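Local coordinates for protein aldehyde dehydrogenase (Trypanosoma brucei, PDB 5MYP) that probably oxidises aldehydes to the corresponding carboxylic acids with NAD+ as the electron acceptor, as a member of the aldehyde dehydrogenase family, at residues V42-L46 against L138-A143; A60-D64 against A156-L162; K290-L295 against F307-Y313; L383-N387 against S410-S414. All coordinates share one frame. Residue numbers count along the deposited sequence, not the author numbering.

Contact 1: residues V42-L46 against L138-A143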
loop_
_atom_site.group_PDB
_atom_site.type_symbol
_atom_site.label_atom_id
_atom_site.label_comp_id
_atom_site.label_asym_id
_atom_site.label_seq_id
_atom_site.Cartn_x
_atom_site.Cartn_y
_atom_site.Cartn_z
ATOM N N VAL A 42 -3.066 20.859 -16.843
ATOM C CA VAL A 42 -3.116 19.504 -17.409
ATOM C C VAL A 42 -4.482 18.845 -17.188
ATOM O O VAL A 42 -5.026 18.220 -18.103
ATOM C CB VAL A 42 -1.990 18.606 -16.837
ATOM C CG1 VAL A 42 -2.175 17.147 -17.217
ATOM C CG2 VAL A 42 -0.634 19.093 -17.315
ATOM N N LEU A 43 -5.023 18.982 -15.978
ATOM C CA LEU A 43 -6.350 18.446 -15.669
ATOM C C LEU A 43 -7.439 19.101 -16.512
ATOM O O LEU A 43 -8.287 18.402 -17.059
ATOM C CB LEU A 43 -6.670 18.580 -14.177
ATOM C CG LEU A 43 -5.829 17.697 -13.241
ATOM C CD1 LEU A 43 -6.150 18.060 -11.802
ATOM C CD2 LEU A 43 -6.053 16.203 -13.489
ATOM N N ARG A 44 -7.406 20.430 -16.616
ATOM C CA ARG A 44 -8.349 21.168 -17.477
ATOM C C ARG A 44 -8.245 20.743 -18.947
ATOM O O ARG A 44 -9.256 20.644 -19.639
ATOM C CB ARG A 44 -8.137 22.682 -17.368
ATOM C CG ARG A 44 -8.678 23.294 -16.080
ATOM C CD ARG A 44 -8.799 24.811 -16.166
ATOM N NE ARG A 44 -7.690 25.446 -16.886
ATOM C CZ ARG A 44 -6.582 25.960 -16.341
ATOM N NH1 ARG A 44 -6.365 25.954 -15.021
ATOM N NH2 ARG A 44 -5.665 26.506 -17.141
ATOM N N SER A 45 -7.011 20.492 -19.425
ATOM C CA SER A 45 -6.769 20.007 -20.797
ATOM C C SER A 45 -7.307 18.595 -21.016
ATOM O O SER A 45 -7.825 18.292 -22.089
ATOM C CB SER A 45 -5.277 20.041 -21.136
ATOM O OG SER A 45 -4.730 21.328 -20.920
ATOM N N LEU A 46 -7.183 17.734 -20.006
ATOM C CA LEU A 46 -7.772 16.385 -20.057
ATOM C C LEU A 46 -9.308 16.419 -19.995
ATOM O O LEU A 46 -9.965 15.587 -20.611
ATOM C CB LEU A 46 -7.190 15.476 -18.967
ATOM C CG LEU A 46 -5.749 15.034 -19.228
ATOM C CD1 LEU A 46 -5.138 14.362 -18.009
ATOM C CD2 LEU A 46 -5.655 14.118 -20.440
ATOM N N LEU A 138 -4.977 7.945 -14.392
ATOM C CA LEU A 138 -4.080 8.990 -14.892
ATOM C C LEU A 138 -4.383 10.360 -14.274
ATOM O O LEU A 138 -3.471 11.047 -13.820
ATOM C CB LEU A 138 -4.149 9.079 -16.421
ATOM C CG LEU A 138 -3.280 10.148 -17.094
ATOM C CD1 LEU A 138 -1.802 9.901 -16.808
ATOM C CD2 LEU A 138 -3.556 10.190 -18.587
ATOM N N LEU A 139 -5.660 10.746 -14.259
ATOM C CA LEU A 139 -6.074 12.032 -13.676
ATOM C C LEU A 139 -5.570 12.178 -12.240
ATOM O O LEU A 139 -5.017 13.216 -11.872
ATOM C CB LEU A 139 -7.595 12.184 -13.713
ATOM C CG LEU A 139 -8.224 12.379 -15.090
ATOM C CD1 LEU A 139 -9.727 12.163 -15.020
ATOM C CD2 LEU A 139 -7.892 13.758 -15.638
ATOM N N GLY A 140 -5.748 11.120 -11.452
ATOM C CA GLY A 140 -5.248 11.068 -10.085
ATOM C C GLY A 140 -3.738 11.198 -9.963
ATOM O O GLY A 140 -3.246 11.935 -9.112
ATOM N N ALA A 141 -3.008 10.479 -10.813
ATOM C CA ALA A 141 -1.539 10.530 -10.809
ATOM C C ALA A 141 -1.017 11.936 -11.127
ATOM O O ALA A 141 -0.075 12.405 -10.497
ATOM C CB ALA A 141 -0.963 9.514 -11.789
ATOM N N LEU A 142 -1.654 12.603 -12.091
ATOM C CA LEU A 142 -1.257 13.953 -12.488
ATOM C C LEU A 142 -1.666 15.009 -11.453
ATOM O O LEU A 142 -0.943 15.990 -11.250
ATOM C CB LEU A 142 -1.831 14.295 -13.864
ATOM C CG LEU A 142 -1.342 13.399 -15.013
ATOM C CD1 LEU A 142 -2.160 13.614 -16.272
ATOM C CD2 LEU A 142 0.144 13.608 -15.288
ATOM N N ALA A 143 -2.802 14.796 -10.786
ATOM C CA ALA A 143 -3.233 15.664 -9.677
ATOM C C ALA A 143 -2.222 15.686 -8.523
ATOM O O ALA A 143 -2.045 16.723 -7.867
ATOM C CB ALA A 143 -4.604 15.234 -9.167
#
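The side chains of Val42-Leu46 and Leu138-Ala143 meet through apolar groups alone. Leu46 is the most connected residue: its CD1 lies 3.5 Å from CD1 of Leu142 and 3.7 Å from CD2 of Leu139, with CD2 of Leu138 at the limit of contact, 4.5 Å from the same methyl. One turn earlier, Val42 CG1 meets Leu142 CD1 at 3.7 Å, so the Leu142 methyl touches both Val42 and Leu46. Leu43 reaches Leu139 and Ala143 with its two methyls: CD2 is 3.7 Å from Leu139 CD2 and CD1 4.2 Å from Ala143 CB. The segments belong to helices 36-52 and 132-143, which run nearly antiparallel here, at 161° with axes 10.4 Å apart; such a spacing leaves room for leucines between the backbones. Helix 132-143 flanks the parallel strands of the Rossmann-like domain characteristic of aldehyde dehydrogenases, and Leu138 reaches Ala148 and Ile150 of strand 147-151 while helix 36-52 packs on helix 132-143. Leu43 CD2 also lies against the main chain, 3.6 Å from Leu139 O. Within the helices Leu46 N bonds Val42 O and Ala143 N bonds Leu139 O, both at 2.9 Å; Arg39 donates to the carbonyl of Ala143. Val84, Ile88 and Met91 of helix 69-95 close one flank against Leu139 and Leu43.

Contact 2: residues A60-D64 against A156-L162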
loop_
_atom_site.group_PDB
_atom_site.type_symbol
_atom_site.label_atom_id
_atom_site.label_comp_id
_atom_site.label_asym_id
_atom_site.label_seq_id
_atom_site.Cartn_x
_atom_site.Cartn_y
_atom_site.Cartn_z
ATOM N N ALA A 60 -15.824 5.057 -30.967
ATOM C CA ALA A 60 -14.689 4.126 -30.851
ATOM C C ALA A 60 -14.992 3.010 -29.850
ATOM O O ALA A 60 -14.695 1.832 -30.103
ATOM C CB ALA A 60 -13.425 4.869 -30.439
ATOM N N ILE A 61 -15.575 3.391 -28.713
ATOM C CA ILE A 61 -15.998 2.428 -27.695
ATOM C C ILE A 61 -17.110 1.521 -28.245
ATOM O O ILE A 61 -17.118 0.316 -27.972
ATOM C CB ILE A 61 -16.402 3.143 -26.378
ATOM C CG1 ILE A 61 -15.145 3.724 -25.706
ATOM C CG2 ILE A 61 -17.128 2.195 -25.419
ATOM C CD1 ILE A 61 -15.423 4.848 -24.730
ATOM N N HIS A 62 -18.019 2.090 -29.036
ATOM C CA HIS A 62 -19.033 1.295 -29.731
ATOM C C HIS A 62 -18.410 0.279 -30.702
ATOM O O HIS A 62 -18.873 -0.858 -30.787
ATOM C CB HIS A 62 -20.013 2.186 -30.492
ATOM C CG HIS A 62 -21.033 1.416 -31.261
ATOM N ND1 HIS A 62 -22.206 0.973 -30.688
ATOM C CD2 HIS A 62 -21.034 0.957 -32.534
ATOM C CE1 HIS A 62 -22.896 0.297 -31.584
ATOM N NE2 HIS A 62 -22.210 0.271 -32.712
ATOM N N ARG A 63 -17.384 0.693 -31.439
ATOM C CA ARG A 63 -16.686 -0.212 -32.351
ATOM C C ARG A 63 -16.032 -1.379 -31.594
ATOM O O ARG A 63 -16.134 -2.529 -32.017
ATOM C CB ARG A 63 -15.639 0.549 -33.167
ATOM C CG ARG A 63 -15.070 -0.219 -34.346
ATOM C CD ARG A 63 -14.178 0.692 -35.178
ATOM N NE ARG A 63 -13.491 -0.024 -36.251
ATOM C CZ ARG A 63 -12.604 0.526 -37.083
ATOM N NH1 ARG A 63 -12.036 -0.223 -38.027
ATOM N NH2 ARG A 63 -12.276 1.815 -36.982
ATOM N N ASP A 64 -15.387 -1.071 -30.469
ATOM C CA ASP A 64 -14.728 -2.090 -29.639
ATOM C C ASP A 64 -15.691 -3.007 -28.879
ATOM O O ASP A 64 -15.516 -4.225 -28.896
ATOM C CB ASP A 64 -13.782 -1.434 -28.616
ATOM C CG ASP A 64 -12.560 -0.786 -29.255
ATOM O OD1 ASP A 64 -12.093 -1.246 -30.318
ATOM O OD2 ASP A 64 -12.046 0.189 -28.671
ATOM N N ALA A 156 -9.075 -3.315 -26.857
ATOM C CA ALA A 156 -9.972 -2.212 -27.252
ATOM C C ALA A 156 -9.207 -1.291 -28.211
ATOM O O ALA A 156 -8.893 -0.147 -27.870
ATOM C CB ALA A 156 -10.460 -1.453 -26.030
ATOM N N PRO A 157 -8.897 -1.799 -29.421
ATOM C CA PRO A 157 -7.970 -1.107 -30.317
ATOM C C PRO A 157 -8.468 0.226 -30.882
ATOM O O PRO A 157 -7.663 1.146 -31.037
ATOM C CB PRO A 157 -7.740 -2.128 -31.437
ATOM C CG PRO A 157 -8.980 -2.943 -31.459
ATOM C CD PRO A 157 -9.374 -3.065 -30.015
ATOM N N ALA A 158 -9.758 0.334 -31.195
ATOM C CA ALA A 158 -10.314 1.589 -31.720
ATOM C C ALA A 158 -10.179 2.724 -30.700
ATOM O O ALA A 158 -9.797 3.845 -31.050
ATOM C CB ALA A 158 -11.770 1.411 -32.133
ATOM N N THR A 159 -10.467 2.413 -29.437
ATOM C CA THR A 159 -10.311 3.369 -28.341
ATOM C C THR A 159 -8.839 3.719 -28.113
ATOM O O THR A 159 -8.510 4.882 -27.915
ATOM C CB THR A 159 -10.932 2.835 -27.031
ATOM O OG1 THR A 159 -12.299 2.476 -27.262
ATOM C CG2 THR A 159 -10.879 3.888 -25.927
ATOM N N ALA A 160 -7.969 2.710 -28.158
ATOM C CA ALA A 160 -6.521 2.911 -28.022
ATOM C C ALA A 160 -5.961 3.802 -29.131
ATOM O O ALA A 160 -5.141 4.675 -28.862
ATOM C CB ALA A 160 -5.796 1.574 -28.013
ATOM N N GLU A 161 -6.406 3.578 -30.366
ATOM C CA GLU A 161 -5.986 4.400 -31.507
ATOM C C GLU A 161 -6.411 5.860 -31.321
ATOM O O GLU A 161 -5.593 6.771 -31.450
ATOM C CB GLU A 161 -6.573 3.856 -32.812
ATOM C CG GLU A 161 -6.065 4.562 -34.071
ATOM C CD GLU A 161 -6.795 4.133 -35.333
ATOM O OE1 GLU A 161 -8.025 3.928 -35.286
ATOM O OE2 GLU A 161 -6.139 4.024 -36.386
ATOM N N LEU A 162 -7.691 6.067 -31.021
ATOM C CA LEU A 162 -8.235 7.419 -30.846
ATOM C C LEU A 162 -7.558 8.175 -29.697
ATOM O O LEU A 162 -7.187 9.337 -29.850
ATOM C CB LEU A 162 -9.752 7.373 -30.619
ATOM C CG LEU A 162 -10.481 8.720 -30.535
ATOM C CD1 LEU A 162 -10.258 9.558 -31.787
ATOM C CD2 LEU A 162 -11.966 8.508 -30.295
#
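Asp64 carries the polar half of this contact, holding the first turn of helix 157-170 with both carboxylate oxygens. OD1 accepts from the backbone N of Ala158 at 3.0 Å. OD2 takes two hydrogen bonds from Thr159, one from its backbone N at 2.8 Å and one from its hydroxyl OG1 at 2.7 Å. The amides of Ala158 and Thr159 lie in the first turn, where no preceding helical carbonyl is available to them; the acid, brought in from helix 54-65, supplies the acceptors. Ala156 occupies the N-cap position but has no side-chain acceptor, so Asp64, distant in the chain, does what a capping side chain would otherwise do. Pro157 has no amide hydrogen, and its CD merely packs 3.3 Å from Asp64 OD1. From Ala160 onward the helix serves itself: Ala160 N reaches Ala156 O at 3.0 Å and Glu161 N reaches Pro157 O at 2.8 Å. Small residues let the helices approach to 7.7 Å between axes, at 152°: Ala60 CB is 4.2 Å from Ala158 CB and 3.9 Å from Leu162 CD2. At the edge, Arg63 CD lies 3.9 Å from Ala158 CB. Helix 54-65 is thereby joined to a helix of the Rossmann-like domain. A carboxylate meeting the positive end of a helix dipole is electrostatically favourable, and three donors, from Ala158 and Thr159, orient it against that helix start.

Contact 3: residues K290-L295 against F307-Y313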
loop_
_atom_site.group_PDB
_atom_site.type_symbol
_atom_site.label_atom_id
_atom_site.label_comp_id
_atom_site.label_asym_id
_atom_site.label_seq_id
_atom_site.Cartn_x
_atom_site.Cartn_y
_atom_site.Cartn_z
ATOM N N LYS A 290 -38.413 -7.574 -29.604
ATOM C CA LYS A 290 -37.891 -7.834 -30.953
ATOM C C LYS A 290 -36.461 -8.377 -30.937
ATOM O O LYS A 290 -36.160 -9.336 -31.650
ATOM C CB LYS A 290 -37.969 -6.590 -31.845
ATOM C CG LYS A 290 -37.632 -6.884 -33.301
ATOM C CD LYS A 290 -38.054 -5.777 -34.255
ATOM C CE LYS A 290 -37.632 -6.118 -35.673
ATOM N NZ LYS A 290 -38.313 -5.277 -36.692
ATOM N N PHE A 291 -35.592 -7.768 -30.131
ATOM C CA PHE A 291 -34.205 -8.236 -29.997
ATOM C C PHE A 291 -34.162 -9.706 -29.567
ATOM O O PHE A 291 -33.493 -10.519 -30.205
ATOM C CB PHE A 291 -33.412 -7.365 -29.010
ATOM C CG PHE A 291 -32.031 -7.885 -28.717
ATOM C CD1 PHE A 291 -30.988 -7.668 -29.612
ATOM C CD2 PHE A 291 -31.772 -8.611 -27.554
ATOM C CE1 PHE A 291 -29.711 -8.152 -29.346
ATOM C CE2 PHE A 291 -30.503 -9.100 -27.288
ATOM C CZ PHE A 291 -29.474 -8.871 -28.188
ATOM N N LEU A 292 -34.889 -10.031 -28.500
ATOM C CA LEU A 292 -34.925 -11.398 -27.973
ATOM C C LEU A 292 -35.524 -12.397 -28.965
ATOM O O LEU A 292 -34.968 -13.474 -29.161
ATOM C CB LEU A 292 -35.674 -11.455 -26.633
ATOM C CG LEU A 292 -34.949 -10.836 -25.434
ATOM C CD1 LEU A 292 -35.884 -10.731 -24.234
ATOM C CD2 LEU A 292 -33.698 -11.631 -25.085
ATOM N N LYS A 293 -36.634 -12.026 -29.604
ATOM C CA LYS A 293 -37.263 -12.880 -30.623
ATOM C C LYS A 293 -36.324 -13.216 -31.784
ATOM O O LYS A 293 -36.272 -14.371 -32.226
ATOM C CB LYS A 293 -38.538 -12.234 -31.175
ATOM C CG LYS A 293 -39.738 -12.344 -30.252
ATOM C CD LYS A 293 -40.893 -11.522 -30.795
ATOM C CE LYS A 293 -42.231 -11.981 -30.245
ATOM N NZ LYS A 293 -43.317 -11.082 -30.727
ATOM N N VAL A 294 -35.585 -12.211 -32.260
ATOM C CA VAL A 294 -34.630 -12.395 -33.361
ATOM C C VAL A 294 -33.468 -13.288 -32.922
ATOM O O VAL A 294 -33.075 -14.202 -33.648
ATOM C CB VAL A 294 -34.107 -11.041 -33.922
ATOM C CG1 VAL A 294 -32.990 -11.248 -34.941
ATOM C CG2 VAL A 294 -35.248 -10.255 -34.559
ATOM N N LEU A 295 -32.940 -13.020 -31.731
ATOM C CA LEU A 295 -31.866 -13.832 -31.158
ATOM C C LEU A 295 -32.295 -15.283 -30.898
ATOM O O LEU A 295 -31.513 -16.208 -31.142
ATOM C CB LEU A 295 -31.345 -13.189 -29.864
ATOM C CG LEU A 295 -30.029 -13.689 -29.277
ATOM C CD1 LEU A 295 -28.905 -13.516 -30.266
ATOM C CD2 LEU A 295 -29.757 -12.929 -27.999
ATOM N N PHE A 307 -28.461 -7.198 -38.087
ATOM C CA PHE A 307 -29.416 -6.742 -37.067
ATOM C C PHE A 307 -28.810 -6.773 -35.659
ATOM O O PHE A 307 -28.994 -5.830 -34.879
ATOM C CB PHE A 307 -30.699 -7.589 -37.107
ATOM C CG PHE A 307 -31.665 -7.287 -35.996
ATOM C CD1 PHE A 307 -32.625 -6.292 -36.140
ATOM C CD2 PHE A 307 -31.622 -8.011 -34.804
ATOM C CE1 PHE A 307 -33.519 -6.016 -35.112
ATOM C CE2 PHE A 307 -32.499 -7.727 -33.770
ATOM C CZ PHE A 307 -33.459 -6.739 -33.928
ATOM N N LEU A 308 -28.113 -7.862 -35.337
ATOM C CA LEU A 308 -27.486 -8.011 -34.020
ATOM C C LEU A 308 -26.300 -7.066 -33.829
ATOM O O LEU A 308 -26.095 -6.557 -32.727
ATOM C CB LEU A 308 -27.066 -9.462 -33.772
ATOM C CG LEU A 308 -28.216 -10.469 -33.634
ATOM C CD1 LEU A 308 -27.670 -11.887 -33.587
ATOM C CD2 LEU A 308 -29.059 -10.178 -32.400
ATOM N N GLU A 309 -25.537 -6.819 -34.893
ATOM C CA GLU A 309 -24.427 -5.852 -34.836
ATOM C C GLU A 309 -24.909 -4.401 -34.738
ATOM O O GLU A 309 -24.173 -3.547 -34.234
ATOM C CB GLU A 309 -23.453 -6.033 -36.012
ATOM C CG GLU A 309 -22.702 -7.373 -36.007
ATOM C CD GLU A 309 -21.572 -7.480 -34.987
ATOM O OE1 GLU A 309 -21.471 -6.638 -34.074
ATOM O OE2 GLU A 309 -20.768 -8.427 -35.099
ATOM N N GLU A 310 -26.139 -4.134 -35.198
ATOM C CA GLU A 310 -26.799 -2.826 -35.019
ATOM C C GLU A 310 -27.590 -2.686 -33.703
ATOM O O GLU A 310 -28.164 -1.627 -33.445
ATOM C CB GLU A 310 -27.737 -2.539 -36.204
ATOM C CG GLU A 310 -27.019 -2.284 -37.523
ATOM C CD GLU A 310 -27.966 -2.198 -38.718
ATOM O OE1 GLU A 310 -29.206 -2.217 -38.532
ATOM O OE2 GLU A 310 -27.464 -2.112 -39.857
ATOM N N SER A 311 -27.592 -3.723 -32.861
ATOM C CA SER A 311 -28.385 -3.726 -31.627
ATOM C C SER A 311 -27.767 -2.854 -30.529
ATOM O O SER A 311 -26.628 -2.385 -30.643
ATOM C CB SER A 311 -28.560 -5.157 -31.110
ATOM O OG SER A 311 -27.374 -5.651 -30.510
ATOM N N ASP A 312 -28.537 -2.666 -29.459
ATOM C CA ASP A 312 -28.106 -1.893 -28.289
ATOM C C ASP A 312 -27.416 -2.750 -27.218
ATOM O O ASP A 312 -27.127 -2.249 -26.124
ATOM C CB ASP A 312 -29.316 -1.198 -27.653
ATOM C CG ASP A 312 -30.026 -0.244 -28.605
ATOM O OD1 ASP A 312 -29.492 0.055 -29.694
ATOM O OD2 ASP A 312 -31.132 0.212 -28.253
ATOM N N TYR A 313 -27.154 -4.024 -27.525
ATOM C CA TYR A 313 -26.634 -4.980 -26.551
ATOM C C TYR A 313 -25.158 -5.292 -26.838
ATOM O O TYR A 313 -24.823 -5.675 -27.962
ATOM C CB TYR A 313 -27.464 -6.259 -26.582
ATOM C CG TYR A 313 -27.067 -7.244 -25.511
ATOM C CD1 TYR A 313 -27.354 -7.000 -24.172
ATOM C CD2 TYR A 313 -26.390 -8.410 -25.834
ATOM C CE1 TYR A 313 -26.998 -7.910 -23.185
ATOM C CE2 TYR A 313 -26.024 -9.322 -24.861
ATOM C CZ TYR A 313 -26.325 -9.066 -23.535
ATOM O OH TYR A 313 -25.961 -9.966 -22.565
#
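This is a hydrophobic contact, centred on two phenylalanines, between helix 289-296 and the end of helix 304-309 with the turn after it, at the periphery, the contact's centre about 29 Å from that of the chain. Phe291 reaches into the other segment: its CE1 lies 3.7 Å from Leu308 CD2 and 3.6 Å from Ser311 OG, its CZ 3.7 Å from Tyr313 CB. Phe307 points back, and Val294 sits over one face of its ring, CG2 4.2 Å from the centroid in a CH-pi contact, while CG1 meets CD2 of Phe307 at 3.5 Å. Phe291 CA lies at the edge of the Phe307 ring, 4.2 Å from CE2. Leu295 CD1 and Leu308 CD1, 3.9 Å apart, extend the apolar patch. In the turn, Ser311 OG donates to Leu308 O at 2.7 Å and accepts a weak bond from Tyr313 N at 3.4 Å. The Tyr313 and Phe291 rings lie obliquely, centroids 5.7 Å apart and planes at 49°. Strand 346-353 lies against the contact: Thr346 touches Phe291 and Leu295, and Tyr313 OH bonds Ile347 O. Leu287 of helix 272-287 packs on Tyr313, and Asp341 of strand 340-341 touches Leu295 and Leu308.

Contact 4: residues L383-N387 against S410-S414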
loop_
_atom_site.group_PDB
_atom_site.type_symbol
_atom_site.label_atom_id
_atom_site.label_comp_id
_atom_site.label_asym_id
_atom_site.label_seq_id
_atom_site.Cartn_x
_atom_site.Cartn_y
_atom_site.Cartn_z
ATOM N N LEU A 383 -22.632 -17.874 4.327
ATOM C CA LEU A 383 -21.215 -17.729 4.660
ATOM C C LEU A 383 -20.350 -18.854 4.082
ATOM O O LEU A 383 -19.225 -18.599 3.669
ATOM C CB LEU A 383 -21.014 -17.601 6.178
ATOM C CG LEU A 383 -21.703 -16.409 6.866
ATOM C CD1 LEU A 383 -21.393 -16.387 8.357
ATOM C CD2 LEU A 383 -21.331 -15.079 6.228
ATOM N N LYS A 384 -20.878 -20.078 4.049
ATOM C CA LYS A 384 -20.178 -21.216 3.445
ATOM C C LYS A 384 -19.924 -21.017 1.948
ATOM O O LYS A 384 -18.858 -21.375 1.446
ATOM C CB LYS A 384 -20.966 -22.508 3.664
ATOM C CG LYS A 384 -20.348 -23.742 3.026
ATOM C CD LYS A 384 -20.733 -25.002 3.791
ATOM C CE LYS A 384 -20.729 -26.228 2.892
ATOM N NZ LYS A 384 -19.483 -26.332 2.085
ATOM N N ILE A 385 -20.906 -20.450 1.249
ATOM C CA ILE A 385 -20.779 -20.151 -0.183
ATOM C C ILE A 385 -19.761 -19.024 -0.407
ATOM O O ILE A 385 -18.833 -19.181 -1.199
ATOM C CB ILE A 385 -22.151 -19.779 -0.805
ATOM C CG1 ILE A 385 -23.086 -21.000 -0.797
ATOM C CG2 ILE A 385 -21.999 -19.244 -2.232
ATOM C CD1 ILE A 385 -24.558 -20.647 -0.869
ATOM N N ILE A 386 -19.933 -17.915 0.307
ATOM C CA ILE A 386 -19.127 -16.705 0.079
ATOM C C ILE A 386 -17.699 -16.828 0.641
ATOM O O ILE A 386 -16.733 -16.505 -0.058
ATOM C CB ILE A 386 -19.837 -15.440 0.629
ATOM C CG1 ILE A 386 -21.166 -15.227 -0.114
ATOM C CG2 ILE A 386 -18.943 -14.204 0.497
ATOM C CD1 ILE A 386 -22.048 -14.134 0.460
ATOM N N ASN A 387 -17.567 -17.291 1.884
ATOM C CA ASN A 387 -16.255 -17.347 2.558
ATOM C C ASN A 387 -15.348 -18.498 2.100
ATOM O O ASN A 387 -14.160 -18.486 2.408
ATOM C CB ASN A 387 -16.409 -17.368 4.086
ATOM C CG ASN A 387 -17.112 -16.130 4.621
ATOM O OD1 ASN A 387 -17.303 -15.146 3.907
ATOM N ND2 ASN A 387 -17.495 -16.172 5.886
ATOM N N SER A 410 -20.505 -8.042 8.629
ATOM C CA SER A 410 -19.508 -8.334 9.651
ATOM C C SER A 410 -18.824 -9.702 9.482
ATOM O O SER A 410 -17.731 -9.900 10.011
ATOM C CB SER A 410 -20.138 -8.205 11.045
ATOM O OG SER A 410 -21.103 -9.212 11.266
ATOM N N ARG A 411 -19.450 -10.625 8.749
ATOM C CA ARG A 411 -18.924 -11.989 8.570
ATOM C C ARG A 411 -18.369 -12.285 7.166
ATOM O O ARG A 411 -17.997 -13.429 6.883
ATOM C CB ARG A 411 -20.021 -13.006 8.918
ATOM C CG ARG A 411 -20.496 -12.958 10.361
ATOM C CD ARG A 411 -19.494 -13.590 11.306
ATOM N NE ARG A 411 -19.866 -13.411 12.712
ATOM C CZ ARG A 411 -19.196 -13.914 13.752
ATOM N NH1 ARG A 411 -18.099 -14.648 13.570
ATOM N NH2 ARG A 411 -19.627 -13.683 14.990
ATOM N N THR A 412 -18.307 -11.271 6.300
ATOM C CA THR A 412 -17.721 -11.402 4.960
ATOM C C THR A 412 -16.660 -10.334 4.719
ATOM O O THR A 412 -16.628 -9.309 5.405
ATOM C CB THR A 412 -18.790 -11.262 3.861
ATOM O OG1 THR A 412 -19.445 -9.991 3.976
ATOM C CG2 THR A 412 -19.817 -12.383 3.957
ATOM N N SER A 413 -15.803 -10.585 3.730
ATOM C CA SER A 413 -14.810 -9.613 3.278
ATOM C C SER A 413 -14.928 -9.402 1.770
ATOM O O SER A 413 -15.040 -10.359 1.004
ATOM C CB SER A 413 -13.403 -10.067 3.643
ATOM O OG SER A 413 -12.451 -9.119 3.204
ATOM N N SER A 414 -14.912 -8.137 1.359
ATOM C CA SER A 414 -15.034 -7.764 -0.044
ATOM C C SER A 414 -14.455 -6.374 -0.234
ATOM O O SER A 414 -14.248 -5.662 0.741
ATOM C CB SER A 414 -16.497 -7.778 -0.478
ATOM O OG SER A 414 -17.275 -6.918 0.341
HETATM O O HOH W 1 -15.664 -13.408 2.731
#
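Thr412, Leu383 and Arg411 supply most of the buried area where helix 379-387 meets the chain leaving helix 402-411. Thr412 turns its methyl into the contact, CG2 lying 3.8 Å from Leu383 CD2, 4.0 Å from Ile386 CG2 and 3.7 Å from Asn387 OD1; its hydroxyl bonds Val408 O and also Arg457 of the second subunit. Leu383 brings the same CD2 to 3.6 Å from Arg411 CB. Both helices belong to the domain built on the sheet containing strands 395-398 and 417-419, which are parallel neighbours joined through helix 402-411 in a beta-alpha-beta crossover; the contact therefore sets the end of that crossover helix against the helix preceding strand 395-398. Arg411 contributes its backbone as well: its carbonyl O accepts from Asn387 ND2 at 3.0 Å. Beyond it, a water takes over, donating to Asn387 OD1 at 2.7 Å and accepting from Ser413 N at 3.0 Å. The Arg411 guanidinium forms a salt bridge with Asp31 of the second subunit.

Overall arrangement
From the N terminus, helices 36-52 and 54-65 follow each other, and each pairs with a helix about 90 residues further on. Contact 1 closes the loop from 42-46 to 138-143 and contact 2 that from 60-64 to 156-162; the two loops cross, tying successive helices to successive helices flanking the sheet of strands 110-124, 147-151 and 176-178. Their centres lie about 21 Å apart. Contacts 3 and 4 follow in series, closing short loops by the sheet of strands 346-353, 370-376 and 395-398: one beside strand 346-353, the other beside strand 395-398. Contact 3 comes within about 5 Å of contact 2, nearest atoms, whereas contact 4 lies across the chain's centre from contacts 1 and 2, at the subunit interface.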